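Local coordinates for thioredoxin-like fold domain-containing protein (Enterococcus faecalis, PDB 1Z6M) that is of unknown function but adopts a thioredoxin-like fold whose CxxC motif is consistent with a role in thiol-disulfide exchange, at residues I66-K71 with S96-M101; I9-V14 with E157-E162; E33-R38 with K44-S49. One frame throughout, in Å; residues are numbered along the deposited sequence. Where two conformers were deposited one is given.

Interactions 1 and 3 lie close to the middle of the chain, while interaction 2 is nearer the surface, yet all three reach the same mixed sheet. The first and third share neighbouring strands: E33-R38 and I66-K71 are tied through K67 N to E33 O and F69 N to I35 O. Each also brings a helix onto the sheet, but interaction 1 does it with methyl groups alone, whereas interaction 3 adds a buried tryptophan-carboxylate hydrogen bond. At the edge strand, interaction 2 pairs isoleucine packing with a bridging water. Along the chain, the loop it closes contains both other contacts, and E162 and F160 reach W45 of interaction 3.

Interaction 1 of 3, residues I66-K71 with S96-M101; sequences IKLFDK and SALHKM
L98 on helix 91-103 reaches down to strand 62-68 and meets two side chains, I66 and L68, through methyl groups alone. Its two methyls divide the work. CD2 of L98 approaches CD2 of L68 at 4.1 Å, the two leucines crossing at a slant, while CD1 of L98 lies 4.2 Å from CG2 of I66. In L98, CG stands anti to the carbonyl carbon (chi1 -72°), which turns the forked end to the strand, CD1 toward I66 and CD2 toward L68. No hydrogen bond crosses between the segments.

The polar groups are busy on other sides. K67, between the two aliphatic residues, forms a salt bridge through NZ with E141 of helix 132-145. Further on, the carboxylate of D70 is held by H83 and H84, one histidine to each oxygen.

Only 110 Å² is buried here, all of it from buried residues. Between these two segments, L98 fitted against I66 and L68 is the whole of the contact, and L98 also packs on V37. What results is a non-directional contact that rests on shape and on exclusion of water.

Interaction 2 of 3, residues I9-V14 with E157-E162; sequences IDATKV and EYIFDE
I9 and A11, in the loop ahead of strand 20-22, lie against I159 at the edge of the thioredoxin-like sheet, where strand 158-160 is outermost. The two isoleucines run past each other in opposite directions and touch twice: CG2 of I9 is 3.7 Å from CD1 of I159, and CD1 of I9 is 3.8 Å from CG2 of I159. In I9 the CG2 branch stands anti to the backbone N and CG1 beside it (chi1 -70°), which sends one branch to each end of its partner. The methyl of A11 adds a looser contact, its CB 4.3 Å from CD1 of I159, and on another side it touches I154 of the neighbouring strand 152-155.

Where the packing gives out, a water takes over. It accepts from the backbone of A11, N to water oxygen 2.9 Å, and stands within hydrogen-bonding distance of I9 O and of E157 OE2, although its protons may not serve both at once. The glutamate was deposited in two conformers, so its share in this bridge is doubtful.

The loop keeps its own shape through D10. D10 OD1 accepts from T12 N at 3.0 Å, making an Asx turn, and also from T12 OG1 at 2.7 Å; both donors come to the same face of the carboxylate. K13 adds only a long salt bridge to the other carboxylate oxygen, and the backbone of D10 is bonded to A145.

The chemistry implies a division of labour: methyl groups provide the adhesion to the edge strand, the water is at most a tentative polar link between the segments, and the aspartate turn probably helps give the loop the form in which A11 faces the strand.

Interaction 3 of 3, residues E33-R38 with K44-S49; sequences EFINVR and KWFEES
The carbonyl oxygen of W45, whose indole meets E33 and I35, is gripped twice by S49: OG of S49 donates to W45 O at 2.8 Å, and N of S49 reaches the same O at 3.2 Å, from the opposite face of the carbonyl plane. S49 OG also lies over the indole, 3.6 Å above the centre of the W45 ring, and probably limits the ring's movement on that face.

The indole points its N-H at the strand. W45 NE1 donates to E33 OE1 at 2.9 Å, with a fairly straight N-H...O angle of 161°. The carboxylate oxygen sits in the ring plane; the carboxylate and ring planes stand 88° apart, and the N-H meets OE1 from above the carboxylate plane. The other oxygen, E33 OE2, forms a salt bridge with R64 NE on the next strand; this second grip probably stabilises the buried negative charge and keeps the acid from rotating.

Beside this polar pair is an apolar one. I35 and F46 cross at about a right angle, CD1 of I35 3.7 Å from CE1 of F46. I35 carries CG1 between its backbone N and carbonyl carbon (chi1 62°), which leaves CG2 to approach W45 CD1, more loosely, at 4.2 Å.

The contact belongs to the beta-alpha-beta unit of strand 29-35, helix 40-58 and strand 62-68, and I35 also touches the CxxC at the helix start, a pattern consistent with a thioredoxin-type site. Helix 91-103 closes on F46 through L95 and L98, with the F102 ring also meeting F46, while W45 has L169 of helix 166-173 against it, and I35 rests on I66 and L68 of the adjoining strand.

Interaction 1 of 3, residues I66-K71 with S96-M101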
loop_
_atom_site.group_PDB
_atom_site.type_symbol
_atom_site.label_atom_id
_atom_site.label_comp_id
_atom_site.label_asym_id
_atom_site.label_seq_id
_atom_site.Cartn_x
_atom_site.Cartn_y
_atom_site.Cartn_z
ATOM N N ILE A 66 5.074 1.734 2.303
ATOM C CA ILE A 66 3.772 1.595 1.672
ATOM C C ILE A 66 3.611 2.686 0.620
ATOM O O ILE A 66 3.638 3.887 0.950
ATOM C CB ILE A 66 2.639 1.604 2.721
ATOM C CG1 ILE A 66 2.805 0.416 3.686
ATOM C CG2 ILE A 66 1.267 1.547 2.040
ATOM C CD1 ILE A 66 1.950 0.509 4.945
ATOM N N LYS A 67 3.468 2.243 -0.625
ATOM C CA LYS A 67 3.413 3.114 -1.789
ATOM C C LYS A 67 1.993 3.139 -2.312
ATOM O O LYS A 67 1.527 2.161 -2.901
ATOM C CB LYS A 67 4.409 2.628 -2.846
ATOM C CG LYS A 67 5.848 2.698 -2.308
ATOM C CD LYS A 67 6.862 2.148 -3.281
ATOM C CE LYS A 67 8.261 2.095 -2.674
ATOM N NZ LYS A 67 8.991 3.415 -2.713
ATOM N N LEU A 68 1.314 4.256 -2.075
ATOM C CA LEU A 68 -0.093 4.397 -2.465
ATOM C C LEU A 68 -0.143 4.791 -3.929
ATOM O O LEU A 68 0.203 5.916 -4.301
ATOM C CB LEU A 68 -0.812 5.390 -1.550
ATOM C CG LEU A 68 -0.801 4.981 -0.070
ATOM C CD1 LEU A 68 -1.546 6.019 0.744
ATOM C CD2 LEU A 68 -1.398 3.608 0.169
ATOM N N PHE A 69 -0.526 3.813 -4.747
ATOM C CA PHE A 69 -0.438 3.879 -6.202
ATOM C C PHE A 69 -1.795 4.343 -6.735
ATOM O O PHE A 69 -2.777 3.573 -6.740
ATOM C CB PHE A 69 -0.092 2.456 -6.678
ATOM C CG PHE A 69 0.309 2.307 -8.135
ATOM C CD1 PHE A 69 0.309 3.365 -9.043
ATOM C CD2 PHE A 69 0.651 1.036 -8.600
ATOM C CE1 PHE A 69 0.670 3.140 -10.385
ATOM C CE2 PHE A 69 1.006 0.821 -9.917
ATOM C CZ PHE A 69 1.008 1.873 -10.818
ATOM N N ASP A 70 -1.868 5.613 -7.157
ATOM C CA ASP A 70 -3.099 6.097 -7.828
ATOM C C ASP A 70 -3.204 5.429 -9.192
ATOM O O ASP A 70 -2.231 5.417 -9.959
ATOM C CB ASP A 70 -3.198 7.625 -8.017
ATOM C CG ASP A 70 -3.168 8.411 -6.701
ATOM O OD1 ASP A 70 -3.033 7.830 -5.582
ATOM O OD2 ASP A 70 -3.330 9.657 -6.799
ATOM N N LYS A 71 -4.386 4.902 -9.506
ATOM C CA LYS A 71 -4.559 4.069 -10.689
ATOM C C LYS A 71 -5.635 4.635 -11.589
ATOM O O LYS A 71 -6.469 5.418 -11.149
ATOM C CB LYS A 71 -4.941 2.643 -10.279
ATOM C CG LYS A 71 -3.864 1.867 -9.536
ATOM C CD LYS A 71 -2.662 1.527 -10.410
ATOM C CE LYS A 71 -2.973 0.494 -11.470
ATOM N NZ LYS A 71 -1.944 0.552 -12.533
ATOM N N SER A 96 -3.276 3.598 10.767
ATOM C CA SER A 96 -4.608 3.467 11.354
ATOM C C SER A 96 -5.680 3.904 10.361
ATOM O O SER A 96 -6.718 3.262 10.218
ATOM C CB SER A 96 -4.720 4.284 12.646
ATOM O OG SER A 96 -6.039 4.235 13.176
ATOM N N ALA A 97 -5.420 5.010 9.673
ATOM C CA ALA A 97 -6.329 5.496 8.654
ATOM C C ALA A 97 -6.486 4.479 7.524
ATOM O O ALA A 97 -7.596 4.235 7.078
ATOM C CB ALA A 97 -5.861 6.843 8.116
ATOM N N LEU A 98 -5.387 3.885 7.060
ATOM C CA LEU A 98 -5.477 2.850 6.034
ATOM C C LEU A 98 -6.346 1.695 6.501
ATOM O O LEU A 98 -7.177 1.188 5.749
ATOM C CB LEU A 98 -4.096 2.320 5.663
ATOM C CG LEU A 98 -3.216 3.275 4.861
ATOM C CD1 LEU A 98 -1.824 2.662 4.724
ATOM C CD2 LEU A 98 -3.811 3.598 3.490
ATOM N N HIS A 99 -6.172 1.287 7.755
ATOM C CA HIS A 99 -7.009 0.232 8.308
ATOM C C HIS A 99 -8.487 0.599 8.283
ATOM O O HIS A 99 -9.322 -0.234 7.956
ATOM C CB HIS A 99 -6.569 -0.145 9.719
ATOM C CG HIS A 99 -5.272 -0.882 9.756
ATOM N ND1 HIS A 99 -4.434 -0.856 10.847
ATOM C CD2 HIS A 99 -4.658 -1.654 8.829
ATOM C CE1 HIS A 99 -3.362 -1.588 10.596
ATOM N NE2 HIS A 99 -3.474 -2.089 9.378
ATOM N N LYS A 100 -8.806 1.840 8.632
ATOM C CA LYS A 100 -10.199 2.273 8.613
ATOM C C LYS A 100 -10.739 2.368 7.188
ATOM O O LYS A 100 -11.886 1.986 6.935
ATOM C CB LYS A 100 -10.379 3.597 9.355
ATOM C CG LYS A 100 -10.539 3.455 10.857
ATOM C CD LYS A 100 -10.976 4.776 11.471
ATOM C CE LYS A 100 -10.677 4.839 12.958
ATOM N NZ LYS A 100 -9.272 5.272 13.224
HETATM N N MSE A 101 -9.916 2.876 6.270
HETATM C CA MSE A 101 -10.293 2.932 4.853
HETATM C C MSE A 101 -10.620 1.535 4.311
HETATM O O MSE A 101 -11.637 1.336 3.646
HETATM C CB MSE A 101 -9.177 3.580 4.011
HETATM C CG MSE A 101 -8.939 5.061 4.265
HETATM SE SE MSE A 101 -7.405 5.645 3.398
HETATM C CE MSE A 101 -7.418 7.378 3.963
#

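Interaction 2 of 3, residues I9-V14 with E157-E162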
loop_
_atom_site.group_PDB
_atom_site.type_symbol
_atom_site.label_atom_id
_atom_site.label_comp_id
_atom_site.label_asym_id
_atom_site.label_seq_id
_atom_site.Cartn_x
_atom_site.Cartn_y
_atom_site.Cartn_z
ATOM N N ILE A 9 8.656 -7.633 -13.990
ATOM C CA ILE A 9 8.891 -6.655 -12.918
ATOM C C ILE A 9 10.382 -6.612 -12.623
ATOM O O ILE A 9 11.047 -7.657 -12.538
ATOM C CB ILE A 9 8.090 -6.988 -11.638
ATOM C CG1 ILE A 9 6.588 -6.759 -11.868
ATOM C CG2 ILE A 9 8.592 -6.166 -10.455
ATOM C CD1 ILE A 9 5.694 -7.354 -10.778
ATOM N N ASP A 10 10.902 -5.397 -12.507
ATOM C CA ASP A 10 12.306 -5.196 -12.173
ATOM C C ASP A 10 12.415 -4.672 -10.745
ATOM O O ASP A 10 12.284 -3.466 -10.485
ATOM C CB ASP A 10 12.968 -4.247 -13.183
ATOM C CG ASP A 10 14.466 -4.123 -12.987
ATOM O OD1 ASP A 10 14.988 -4.608 -11.953
ATOM O OD2 ASP A 10 15.120 -3.528 -13.874
ATOM N N ALA A 11 12.682 -5.590 -9.818
ATOM C CA ALA A 11 12.719 -5.272 -8.390
ATOM C C ALA A 11 13.922 -4.411 -8.034
ATOM O O ALA A 11 14.009 -3.920 -6.911
ATOM C CB ALA A 11 12.703 -6.553 -7.551
ATOM N N THR A 12 14.852 -4.212 -8.973
ATOM C CA THR A 12 15.969 -3.307 -8.694
ATOM C C THR A 12 15.575 -1.832 -8.840
ATOM O O THR A 12 16.318 -0.950 -8.414
ATOM C CB THR A 12 17.220 -3.565 -9.582
ATOM O OG1 THR A 12 16.958 -3.152 -10.929
ATOM C CG2 THR A 12 17.638 -5.025 -9.528
ATOM N N LYS A 13 14.408 -1.566 -9.424
ATOM C CA LYS A 13 14.000 -0.197 -9.751
ATOM C C LYS A 13 13.068 0.408 -8.713
ATOM O O LYS A 13 12.640 1.553 -8.844
ATOM C CB LYS A 13 13.350 -0.109 -11.140
ATOM C CG LYS A 13 14.198 -0.627 -12.272
ATOM C CD LYS A 13 15.427 0.218 -12.506
ATOM C CE LYS A 13 16.277 -0.337 -13.657
ATOM N NZ LYS A 13 15.688 -0.086 -15.005
ATOM N N VAL A 14 12.739 -0.362 -7.689
ATOM C CA VAL A 14 11.966 0.176 -6.575
ATOM C C VAL A 14 12.931 0.714 -5.525
ATOM O O VAL A 14 14.120 0.368 -5.532
ATOM C CB VAL A 14 10.988 -0.874 -5.980
ATOM C CG1 VAL A 14 9.999 -1.346 -7.055
ATOM C CG2 VAL A 14 11.731 -2.065 -5.381
ATOM N N GLU A 157 14.494 -9.621 -3.937
ATOM C CA GLU A 157 14.131 -10.177 -5.257
ATOM C C GLU A 157 12.763 -10.856 -5.275
ATOM O O GLU A 157 12.296 -11.198 -6.329
ATOM C CB GLU A 157 15.207 -11.144 -5.776
ATOM C CG GLU A 157 16.442 -10.461 -6.390
ATOM C CD GLU A 157 16.226 -9.879 -7.802
ATOM O OE1 GLU A 157 17.233 -9.633 -8.494
ATOM O OE2 GLU A 157 15.074 -9.640 -8.223
ATOM N N TYR A 158 12.161 -11.045 -4.113
ATOM C CA TYR A 158 10.899 -11.770 -3.984
ATOM C C TYR A 158 9.710 -10.857 -4.249
ATOM O O TYR A 158 9.568 -9.814 -3.604
ATOM C CB TYR A 158 10.812 -12.414 -2.597
ATOM C CG TYR A 158 11.940 -13.381 -2.373
ATOM C CD1 TYR A 158 13.048 -13.020 -1.612
ATOM C CD2 TYR A 158 11.924 -14.642 -2.967
ATOM C CE1 TYR A 158 14.108 -13.908 -1.422
ATOM C CE2 TYR A 158 12.972 -15.536 -2.785
ATOM C CZ TYR A 158 14.063 -15.160 -2.011
ATOM O OH TYR A 158 15.120 -16.024 -1.819
ATOM N N ILE A 159 8.879 -11.236 -5.217
ATOM C CA ILE A 159 7.754 -10.431 -5.667
ATOM C C ILE A 159 6.500 -11.286 -5.505
ATOM O O ILE A 159 6.429 -12.399 -6.027
ATOM C CB ILE A 159 7.920 -10.059 -7.157
ATOM C CG1 ILE A 159 9.233 -9.309 -7.405
ATOM C CG2 ILE A 159 6.738 -9.236 -7.646
ATOM C CD1 ILE A 159 9.690 -9.337 -8.866
ATOM N N PHE A 160 5.522 -10.791 -4.755
ATOM C CA PHE A 160 4.341 -11.590 -4.468
ATOM C C PHE A 160 3.130 -10.681 -4.318
ATOM O O PHE A 160 3.237 -9.467 -4.472
ATOM C CB PHE A 160 4.566 -12.497 -3.240
ATOM C CG PHE A 160 5.038 -11.765 -2.016
ATOM C CD1 PHE A 160 4.122 -11.349 -1.052
ATOM C CD2 PHE A 160 6.397 -11.511 -1.813
ATOM C CE1 PHE A 160 4.549 -10.683 0.097
ATOM C CE2 PHE A 160 6.830 -10.847 -0.682
ATOM C CZ PHE A 160 5.911 -10.438 0.283
ATOM N N ASP A 161 1.972 -11.265 -4.032
ATOM C CA ASP A 161 0.738 -10.486 -3.916
ATOM C C ASP A 161 -0.154 -11.107 -2.854
ATOM O O ASP A 161 0.318 -11.861 -2.004
ATOM C CB ASP A 161 0.032 -10.397 -5.281
ATOM C CG ASP A 161 -0.374 -11.758 -5.832
ATOM O OD1 ASP A 161 -0.403 -12.730 -5.064
ATOM O OD2 ASP A 161 -0.702 -11.835 -7.033
ATOM N N GLU A 162 -1.444 -10.804 -2.907
ATOM C CA GLU A 162 -2.395 -11.266 -1.894
ATOM C C GLU A 162 -2.516 -12.786 -1.815
ATOM O O GLU A 162 -3.022 -13.308 -0.819
ATOM C CB GLU A 162 -3.779 -10.652 -2.126
ATOM C CG GLU A 162 -4.601 -11.247 -3.297
ATOM C CD GLU A 162 -4.046 -10.962 -4.692
ATOM O OE1 GLU A 162 -3.230 -10.025 -4.874
ATOM O OE2 GLU A 162 -4.460 -11.693 -5.622
HETATM O O HOH W 1 13.433 -8.266 -10.496
#

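Interaction 3 of 3, residues E33-R38 with K44-S49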
loop_
_atom_site.group_PDB
_atom_site.type_symbol
_atom_site.label_atom_id
_atom_site.label_comp_id
_atom_site.label_asym_id
_atom_site.label_seq_id
_atom_site.Cartn_x
_atom_site.Cartn_y
_atom_site.Cartn_z
ATOM N N GLU A 33 5.406 -2.157 -0.591
ATOM C CA GLU A 33 4.019 -2.532 -0.873
ATOM C C GLU A 33 3.369 -1.503 -1.773
ATOM O O GLU A 33 3.064 -0.387 -1.329
ATOM C CB GLU A 33 3.209 -2.647 0.433
ATOM C CG GLU A 33 3.891 -3.529 1.456
ATOM C CD GLU A 33 3.213 -3.597 2.805
ATOM O OE1 GLU A 33 1.957 -3.583 2.904
ATOM O OE2 GLU A 33 3.967 -3.708 3.784
ATOM N N PHE A 34 3.126 -1.876 -3.026
ATOM C CA PHE A 34 2.350 -1.041 -3.942
ATOM C C PHE A 34 0.892 -1.446 -3.805
ATOM O O PHE A 34 0.523 -2.586 -4.095
ATOM C CB PHE A 34 2.805 -1.241 -5.396
ATOM C CG PHE A 34 4.136 -0.622 -5.716
ATOM C CD1 PHE A 34 5.326 -1.304 -5.443
ATOM C CD2 PHE A 34 4.209 0.651 -6.284
ATOM C CE1 PHE A 34 6.563 -0.738 -5.753
ATOM C CE2 PHE A 34 5.430 1.223 -6.584
ATOM C CZ PHE A 34 6.606 0.538 -6.317
ATOM N N ILE A 35 0.070 -0.515 -3.337
ATOM C CA ILE A 35 -1.325 -0.814 -3.072
ATOM C C ILE A 35 -2.216 0.348 -3.511
ATOM O O ILE A 35 -1.766 1.490 -3.674
ATOM C CB ILE A 35 -1.613 -1.130 -1.574
ATOM C CG1 ILE A 35 -1.291 0.066 -0.695
ATOM C CG2 ILE A 35 -0.881 -2.416 -1.097
ATOM C CD1 ILE A 35 -1.866 -0.075 0.717
ATOM N N ASN A 36 -3.493 0.044 -3.704
ATOM C CA ASN A 36 -4.506 1.079 -3.850
ATOM C C ASN A 36 -5.599 0.729 -2.847
ATOM O O ASN A 36 -6.051 -0.416 -2.784
ATOM C CB ASN A 36 -5.033 1.124 -5.294
ATOM C CG ASN A 36 -6.101 2.186 -5.497
ATOM O OD1 ASN A 36 -7.180 2.099 -4.924
ATOM N ND2 ASN A 36 -5.802 3.192 -6.324
ATOM N N VAL A 37 -5.999 1.696 -2.034
ATOM C CA VAL A 37 -6.876 1.399 -0.897
ATOM C C VAL A 37 -8.300 1.043 -1.265
ATOM O O VAL A 37 -9.049 0.588 -0.409
ATOM C CB VAL A 37 -6.886 2.491 0.208
ATOM C CG1 VAL A 37 -5.521 2.636 0.835
ATOM C CG2 VAL A 37 -7.461 3.824 -0.305
ATOM N N ARG A 38 -8.684 1.226 -2.531
ATOM C CA ARG A 38 -10.008 0.742 -2.965
ATOM C C ARG A 38 -9.974 -0.705 -3.440
ATOM O O ARG A 38 -11.005 -1.338 -3.623
ATOM C CB ARG A 38 -10.615 1.630 -4.055
ATOM C CG ARG A 38 -12.152 1.512 -4.147
ATOM C CD ARG A 38 -12.614 0.639 -5.290
ATOM N NE ARG A 38 -14.056 0.383 -5.233
ATOM C CZ ARG A 38 -14.615 -0.593 -4.521
ATOM N NH1 ARG A 38 -13.868 -1.416 -3.802
ATOM N NH2 ARG A 38 -15.930 -0.751 -4.527
ATOM N N LYS A 44 -7.462 -7.735 1.028
ATOM C CA LYS A 44 -7.134 -9.100 1.435
ATOM C C LYS A 44 -5.693 -9.178 1.931
ATOM O O LYS A 44 -5.417 -9.758 2.984
ATOM C CB LYS A 44 -7.364 -10.069 0.268
ATOM C CG LYS A 44 -7.034 -11.529 0.565
ATOM C CD LYS A 44 -8.047 -12.172 1.500
ATOM C CE LYS A 44 -7.629 -13.567 1.952
ATOM N NZ LYS A 44 -7.557 -14.553 0.841
ATOM N N TRP A 45 -4.762 -8.611 1.160
ATOM C CA TRP A 45 -3.358 -8.551 1.586
ATOM C C TRP A 45 -3.240 -7.916 2.973
ATOM O O TRP A 45 -2.579 -8.460 3.864
ATOM C CB TRP A 45 -2.505 -7.781 0.558
ATOM C CG TRP A 45 -1.228 -7.212 1.133
ATOM C CD1 TRP A 45 -0.940 -5.882 1.323
ATOM C CD2 TRP A 45 -0.108 -7.945 1.666
ATOM N NE1 TRP A 45 0.301 -5.745 1.901
ATOM C CE2 TRP A 45 0.827 -6.991 2.130
ATOM C CE3 TRP A 45 0.200 -9.307 1.782
ATOM C CZ2 TRP A 45 2.053 -7.356 2.697
ATOM C CZ3 TRP A 45 1.431 -9.661 2.341
ATOM C CH2 TRP A 45 2.334 -8.692 2.787
ATOM N N PHE A 46 -3.886 -6.772 3.161
ATOM C CA PHE A 46 -3.762 -6.053 4.420
ATOM C C PHE A 46 -4.325 -6.840 5.596
ATOM O O PHE A 46 -3.714 -6.878 6.659
ATOM C CB PHE A 46 -4.409 -4.674 4.333
ATOM C CG PHE A 46 -3.439 -3.542 4.458
ATOM C CD1 PHE A 46 -2.407 -3.378 3.539
ATOM C CD2 PHE A 46 -3.557 -2.634 5.501
ATOM C CE1 PHE A 46 -1.514 -2.313 3.665
ATOM C CE2 PHE A 46 -2.672 -1.563 5.619
ATOM C CZ PHE A 46 -1.645 -1.420 4.702
ATOM N N GLU A 47 -5.486 -7.471 5.427
ATOM C CA GLU A 47 -6.058 -8.192 6.567
ATOM C C GLU A 47 -5.272 -9.473 6.888
ATOM O O GLU A 47 -5.028 -9.772 8.055
ATOM C CB GLU A 47 -7.564 -8.456 6.401
ATOM C CG GLU A 47 -7.955 -9.520 5.381
ATOM C CD GLU A 47 -7.938 -10.963 5.922
ATOM O OE1 GLU A 47 -8.207 -11.886 5.134
ATOM O OE2 GLU A 47 -7.647 -11.197 7.114
ATOM N N GLU A 48 -4.854 -10.222 5.863
ATOM C CA GLU A 48 -4.267 -11.536 6.108
ATOM C C GLU A 48 -2.862 -11.433 6.688
ATOM O O GLU A 48 -2.413 -12.354 7.375
ATOM C CB GLU A 48 -4.269 -12.382 4.834
ATOM C CG GLU A 48 -3.255 -11.924 3.804
ATOM C CD GLU A 48 -3.428 -12.552 2.436
ATOM O OE1 GLU A 48 -4.252 -13.480 2.277
ATOM O OE2 GLU A 48 -2.731 -12.095 1.504
ATOM N N SER A 49 -2.195 -10.311 6.428
ATOM C CA SER A 49 -0.826 -10.081 6.905
ATOM C C SER A 49 -0.736 -9.214 8.168
ATOM O O SER A 49 0.345 -9.041 8.724
ATOM C CB SER A 49 0.008 -9.441 5.797
ATOM O OG SER A 49 -0.420 -8.114 5.545
#